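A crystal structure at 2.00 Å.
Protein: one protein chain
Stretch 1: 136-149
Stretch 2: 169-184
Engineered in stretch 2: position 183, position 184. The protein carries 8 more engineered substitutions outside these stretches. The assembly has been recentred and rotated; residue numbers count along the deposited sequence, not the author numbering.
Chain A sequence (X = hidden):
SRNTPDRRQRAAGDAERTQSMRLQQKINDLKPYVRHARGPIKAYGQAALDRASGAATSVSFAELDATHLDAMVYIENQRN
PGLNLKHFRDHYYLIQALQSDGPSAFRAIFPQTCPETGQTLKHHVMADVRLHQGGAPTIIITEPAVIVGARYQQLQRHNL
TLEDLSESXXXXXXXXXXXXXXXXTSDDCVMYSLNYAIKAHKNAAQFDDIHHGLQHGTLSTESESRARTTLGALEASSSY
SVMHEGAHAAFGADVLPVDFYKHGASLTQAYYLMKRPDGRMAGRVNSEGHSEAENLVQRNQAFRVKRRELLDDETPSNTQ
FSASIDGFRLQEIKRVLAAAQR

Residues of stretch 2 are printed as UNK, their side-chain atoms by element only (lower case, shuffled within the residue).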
# COMPACT_ATOMS: atom_id res chain seq x y z
N ALA A 136 -4.56 23.30 -6.50
CA ALA A 136 -4.79 22.81 -5.14
C ALA A 136 -5.16 21.32 -5.10
O ALA A 136 -6.33 20.98 -4.92
CB ALA A 136 -5.86 23.63 -4.48
N PRO A 137 -4.17 20.43 -5.27
CA PRO A 137 -4.47 18.99 -5.30
C PRO A 137 -4.89 18.43 -3.95
O PRO A 137 -4.65 19.07 -2.92
CB PRO A 137 -3.14 18.36 -5.74
CG PRO A 137 -2.31 19.51 -6.25
CD PRO A 137 -2.74 20.69 -5.44
N THR A 138 -5.51 17.26 -3.96
CA THR A 138 -5.78 16.53 -2.73
C THR A 138 -5.00 15.24 -2.81
O THR A 138 -4.79 14.71 -3.90
CB THR A 138 -7.27 16.25 -2.52
OG1 THR A 138 -7.79 15.55 -3.66
CG2 THR A 138 -8.06 17.56 -2.32
N ILE A 139 -4.52 14.76 -1.66
CA ILE A 139 -3.57 13.65 -1.62
C ILE A 139 -3.90 12.72 -0.47
O ILE A 139 -4.01 13.15 0.68
CB ILE A 139 -2.11 14.14 -1.50
CG1 ILE A 139 -1.73 15.04 -2.68
CG2 ILE A 139 -1.14 12.95 -1.42
CD1 ILE A 139 -0.40 15.76 -2.51
N ILE A 140 -4.08 11.45 -0.79
CA ILE A 140 -4.29 10.41 0.20
C ILE A 140 -3.07 9.51 0.21
O ILE A 140 -2.79 8.84 -0.76
CB ILE A 140 -5.51 9.57 -0.13
CG1 ILE A 140 -6.77 10.43 -0.16
CG2 ILE A 140 -5.65 8.40 0.86
CD1 ILE A 140 -7.93 9.71 -0.78
N ILE A 141 -2.33 9.50 1.31
CA ILE A 141 -1.19 8.61 1.43
C ILE A 141 -1.59 7.40 2.25
O ILE A 141 -1.99 7.54 3.40
CB ILE A 141 0.00 9.30 2.08
CG1 ILE A 141 0.47 10.48 1.22
CG2 ILE A 141 1.15 8.31 2.32
CD1 ILE A 141 1.41 11.41 1.94
N THR A 142 -1.50 6.22 1.65
CA THR A 142 -1.82 4.99 2.39
C THR A 142 -0.53 4.40 2.93
O THR A 142 0.37 4.03 2.16
CB THR A 142 -2.55 3.94 1.53
OG1 THR A 142 -1.70 3.58 0.43
CG2 THR A 142 -3.85 4.48 0.98
N GLU A 143 -0.46 4.33 4.25
CA GLU A 143 0.65 3.76 4.99
C GLU A 143 0.28 2.32 5.36
O GLU A 143 -0.57 2.12 6.22
CB GLU A 143 0.93 4.59 6.25
CG GLU A 143 1.87 3.94 7.26
CD GLU A 143 3.24 3.65 6.67
OE1 GLU A 143 3.50 2.47 6.31
OE2 GLU A 143 4.06 4.61 6.56
N PRO A 144 0.89 1.33 4.70
CA PRO A 144 0.55 -0.07 4.98
C PRO A 144 1.02 -0.56 6.34
O PRO A 144 0.52 -1.58 6.83
CB PRO A 144 1.28 -0.83 3.86
CG PRO A 144 1.54 0.18 2.81
CD PRO A 144 1.81 1.45 3.56
N ALA A 145 2.01 0.10 6.93
CA ALA A 145 2.47 -0.32 8.26
C ALA A 145 1.98 0.69 9.30
O ALA A 145 0.77 0.78 9.53
CB ALA A 145 4.00 -0.47 8.29
N VAL A 146 2.88 1.46 9.90
CA VAL A 146 2.47 2.44 10.91
C VAL A 146 3.06 3.81 10.62
O VAL A 146 4.15 3.92 10.03
CB VAL A 146 2.89 2.00 12.33
CG1 VAL A 146 2.11 0.76 12.75
CG2 VAL A 146 4.40 1.75 12.41
N ILE A 147 2.34 4.86 11.01
CA ILE A 147 2.80 6.22 10.77
C ILE A 147 4.03 6.56 11.61
O ILE A 147 4.99 7.16 11.12
CB ILE A 147 1.68 7.24 11.06
CG1 ILE A 147 0.61 7.15 9.97
CG2 ILE A 147 2.25 8.66 11.12
CD1 ILE A 147 -0.65 7.98 10.27
N VAL A 148 4.02 6.14 12.87
CA VAL A 148 5.02 6.64 13.81
C VAL A 148 6.31 5.83 13.78
O VAL A 148 7.38 6.40 13.54
CB VAL A 148 4.46 6.67 15.24
CG1 VAL A 148 5.58 6.92 16.24
CG2 VAL A 148 3.36 7.74 15.33
N GLY A 149 6.22 4.53 14.01
CA GLY A 149 7.38 3.66 13.98
C GLY A 149 8.00 3.49 15.35
O GLY A 149 8.04 4.41 16.15
N UNK A 169 3.48 24.60 -1.80
CA UNK A 169 2.19 25.25 -1.95
C UNK A 169 0.97 24.36 -1.80
O UNK A 169 -0.14 24.78 -2.09
N UNK A 170 1.15 23.13 -1.35
CA UNK A 170 0.00 22.27 -1.07
C UNK A 170 -0.47 22.47 0.36
O UNK A 170 0.29 22.21 1.29
c UNK A 170 -0.88 19.91 -0.95
c UNK A 170 0.84 20.53 -2.69
c UNK A 170 0.34 20.78 -1.27
N UNK A 171 -1.72 22.94 0.55
CA UNK A 171 -2.23 23.05 1.92
C UNK A 171 -2.37 21.66 2.55
O UNK A 171 -2.98 20.77 1.95
c UNK A 171 -3.60 23.72 1.74
c UNK A 171 -2.71 23.35 -0.46
c UNK A 171 -3.99 23.45 0.33
N UNK A 172 -1.79 21.48 3.72
CA UNK A 172 -1.78 20.16 4.35
C UNK A 172 -3.19 19.76 4.78
O UNK A 172 -3.43 18.59 5.10
c UNK A 172 1.50 19.85 6.46
c UNK A 172 1.07 19.53 3.99
c UNK A 172 -0.83 20.12 5.56
c UNK A 172 0.66 20.28 5.25
N UNK A 173 -4.11 20.71 4.81
CA UNK A 173 -5.49 20.38 5.15
C UNK A 173 -6.14 19.58 4.02
O UNK A 173 -7.25 19.07 4.16
o UNK A 173 -6.37 22.46 4.28
c UNK A 173 -6.30 21.65 5.43
N UNK A 174 -5.44 19.48 2.89
CA UNK A 174 -5.93 18.68 1.77
C UNK A 174 -5.15 17.38 1.66
O UNK A 174 -5.23 16.67 0.65
o UNK A 174 -6.49 21.04 -1.81
c UNK A 174 -5.87 19.49 0.47
c UNK A 174 -6.66 20.81 0.59
c UNK A 174 -6.89 21.52 -0.74
n UNK A 174 -7.56 22.66 -0.68
N UNK A 175 -4.40 17.05 2.71
CA UNK A 175 -3.59 15.83 2.72
C UNK A 175 -4.00 14.92 3.87
O UNK A 175 -4.20 15.38 4.99
c UNK A 175 -2.08 16.16 2.83
c UNK A 175 -1.24 14.89 2.79
c UNK A 175 -1.68 17.10 1.70
N UNK A 176 -4.11 13.62 3.58
CA UNK A 176 -4.40 12.61 4.59
C UNK A 176 -3.40 11.46 4.56
O UNK A 176 -3.00 10.99 3.49
c UNK A 176 -5.83 12.06 4.40
N UNK A 177 -3.01 11.00 5.73
CA UNK A 177 -2.22 9.80 5.82
C UNK A 177 -3.07 8.74 6.49
O UNK A 177 -3.48 8.89 7.64
c UNK A 177 -0.92 10.01 6.60
c UNK A 177 -0.14 8.71 6.66
c UNK A 177 1.20 11.44 6.68
c UNK A 177 -0.08 11.11 5.95
N UNK A 178 -3.35 7.68 5.75
CA UNK A 178 -4.19 6.61 6.25
C UNK A 178 -3.33 5.41 6.64
O UNK A 178 -2.64 4.81 5.82
c UNK A 178 -7.14 7.20 3.84
c UNK A 178 -5.25 6.21 5.22
c UNK A 178 -6.06 5.01 5.72
c UNK A 178 -6.16 7.41 4.96
N UNK A 179 -3.37 5.10 7.93
CA UNK A 179 -2.54 4.04 8.48
C UNK A 179 -3.32 2.73 8.50
O UNK A 179 -4.30 2.63 9.22
o UNK A 179 -1.70 3.26 13.03
c UNK A 179 -1.37 3.31 10.65
c UNK A 179 -1.02 3.72 12.07
o UNK A 179 -0.07 4.52 12.22
c UNK A 179 -2.07 4.42 9.88
N UNK A 180 -2.91 1.72 7.74
CA UNK A 180 -3.72 0.50 7.73
C UNK A 180 -3.23 -0.57 8.72
O UNK A 180 -4.04 -1.33 9.24
o UNK A 180 -2.52 -0.75 6.00
c UNK A 180 -3.78 -0.14 6.32
c UNK A 180 -4.10 0.90 5.25
N UNK A 181 -1.93 -0.59 9.02
CA UNK A 181 -1.31 -1.65 9.86
C UNK A 181 -1.48 -3.05 9.27
O UNK A 181 -1.46 -4.04 10.01
c UNK A 181 -1.88 -1.64 11.30
c UNK A 181 -1.82 -0.27 11.99
n UNK A 181 -2.50 0.89 14.02
c UNK A 181 -2.29 -0.30 13.44
o UNK A 181 -2.46 -1.37 14.03
N UNK A 182 -1.65 -3.14 7.95
CA UNK A 182 -1.80 -4.45 7.35
C UNK A 182 -0.45 -5.20 7.32
O UNK A 182 -0.41 -6.41 7.50
c UNK A 182 -2.39 -4.34 5.93
N UNK A 183 0.64 -4.46 7.12
CA UNK A 183 1.98 -5.06 7.02
C UNK A 183 2.57 -5.30 8.40
O UNK A 183 2.60 -4.38 9.22
c UNK A 183 2.91 -4.17 6.21
N UNK A 184 3.05 -6.51 8.64
CA UNK A 184 3.64 -6.86 9.93
C UNK A 184 5.10 -6.41 10.02
O UNK A 184 5.63 -6.23 11.11
c UNK A 184 3.55 -8.35 10.15

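Position 169 has no side-chain atoms, and its phi/psi of 104/10° would jam a CB against the preceding carbonyl O; it is Gly169, closing a helix in a Schellman motif. At 170, one carbon carries two more, and one of these lies 4.5 Å from Ile139 CD1. Three carbons forked at the first make Val170, its near atom being CG1. Position 171 has three carbons closing a ring onto the backbone N, so it is Pro171. Position 172 has four carbons forked at the second, out of reach of stretch 1, the pattern of Leu172. At 173, one carbon followed by one oxygen gives Ser173.

Position 174 has three carbons, the third bearing one O and one N. Its CB points toward stretch 1, and the terminal atom modelled as oxygen lies 2.9 Å from Pro137 O. This is Gln174, but the amide is probably turned over, so the atom assignment carries no weight. The backbone is firmer: Ile139 N donates to Gln174 O at 3.1 Å.

At 175, one carbon again carries two. The residue pairs with Ile139, and a terminal carbon comes within 4.4 Å of Ile139 CB; this is Val175, through CG2. Position 176 has a single carbon, hence Ala176; its N donates to Ile139 O (2.9 Å) and its O accepts from Ile141 N (2.7 Å).

Position 177 has four carbons forked at the first, one arm two carbons long. It lies on the face of Ile139 and Ile141, with a carbon 3.7 Å from Ile147 CD1; it is Ile177, and that carbon is CG2. Position 178 repeats the branching on the other face, with a carbon 3.5 Å from Ile140 CG2; it is Ile178, touching through CD1.

At 179, three carbons end in two oxygens, one of them 2.7 Å from Ile147 N with an angle of 177° at the hydrogen. The carboxylate identifies Glu179, and OE1 accepts this bond. Position 180 has one carbon carrying an O and a C, so it is Thr180; its N donates to Glu143 O at 2.8 Å. At 181, three carbons end in O and N. This is Gln181, whose NE2 donates to Glu179 OE2 at 2.7 Å, while its backbone N makes only a weak bond to Ala145 O (3.1 Å, 126°).

Position 182 has one carbon: Ala182. Position 183 has one, 4.4 Å from Ala145 CB: engineered Ala183, whose N donates to Pro144 O at 2.9 Å. Position 184 has one, without contact: engineered Ala184.

The contact is a parallel strand pairing, with axes 20° apart. Ile139, Ile141 and Glu143 use both N and O toward stretch 2, whereas Ile140 and Thr142 offer it CA-H...O contacts. Along each extended strand, successive side chains turn to alternate faces, packing aliphatic groups on each. Beyond the strands, the Glu179 carboxylate accepts the Ile147 amide, and Ala183 N extends the backbone bonding to Pro144. Together the stretches bury 1052 Å².

Stretch 2 (169-184) GVPLSQVAIIETQAAA
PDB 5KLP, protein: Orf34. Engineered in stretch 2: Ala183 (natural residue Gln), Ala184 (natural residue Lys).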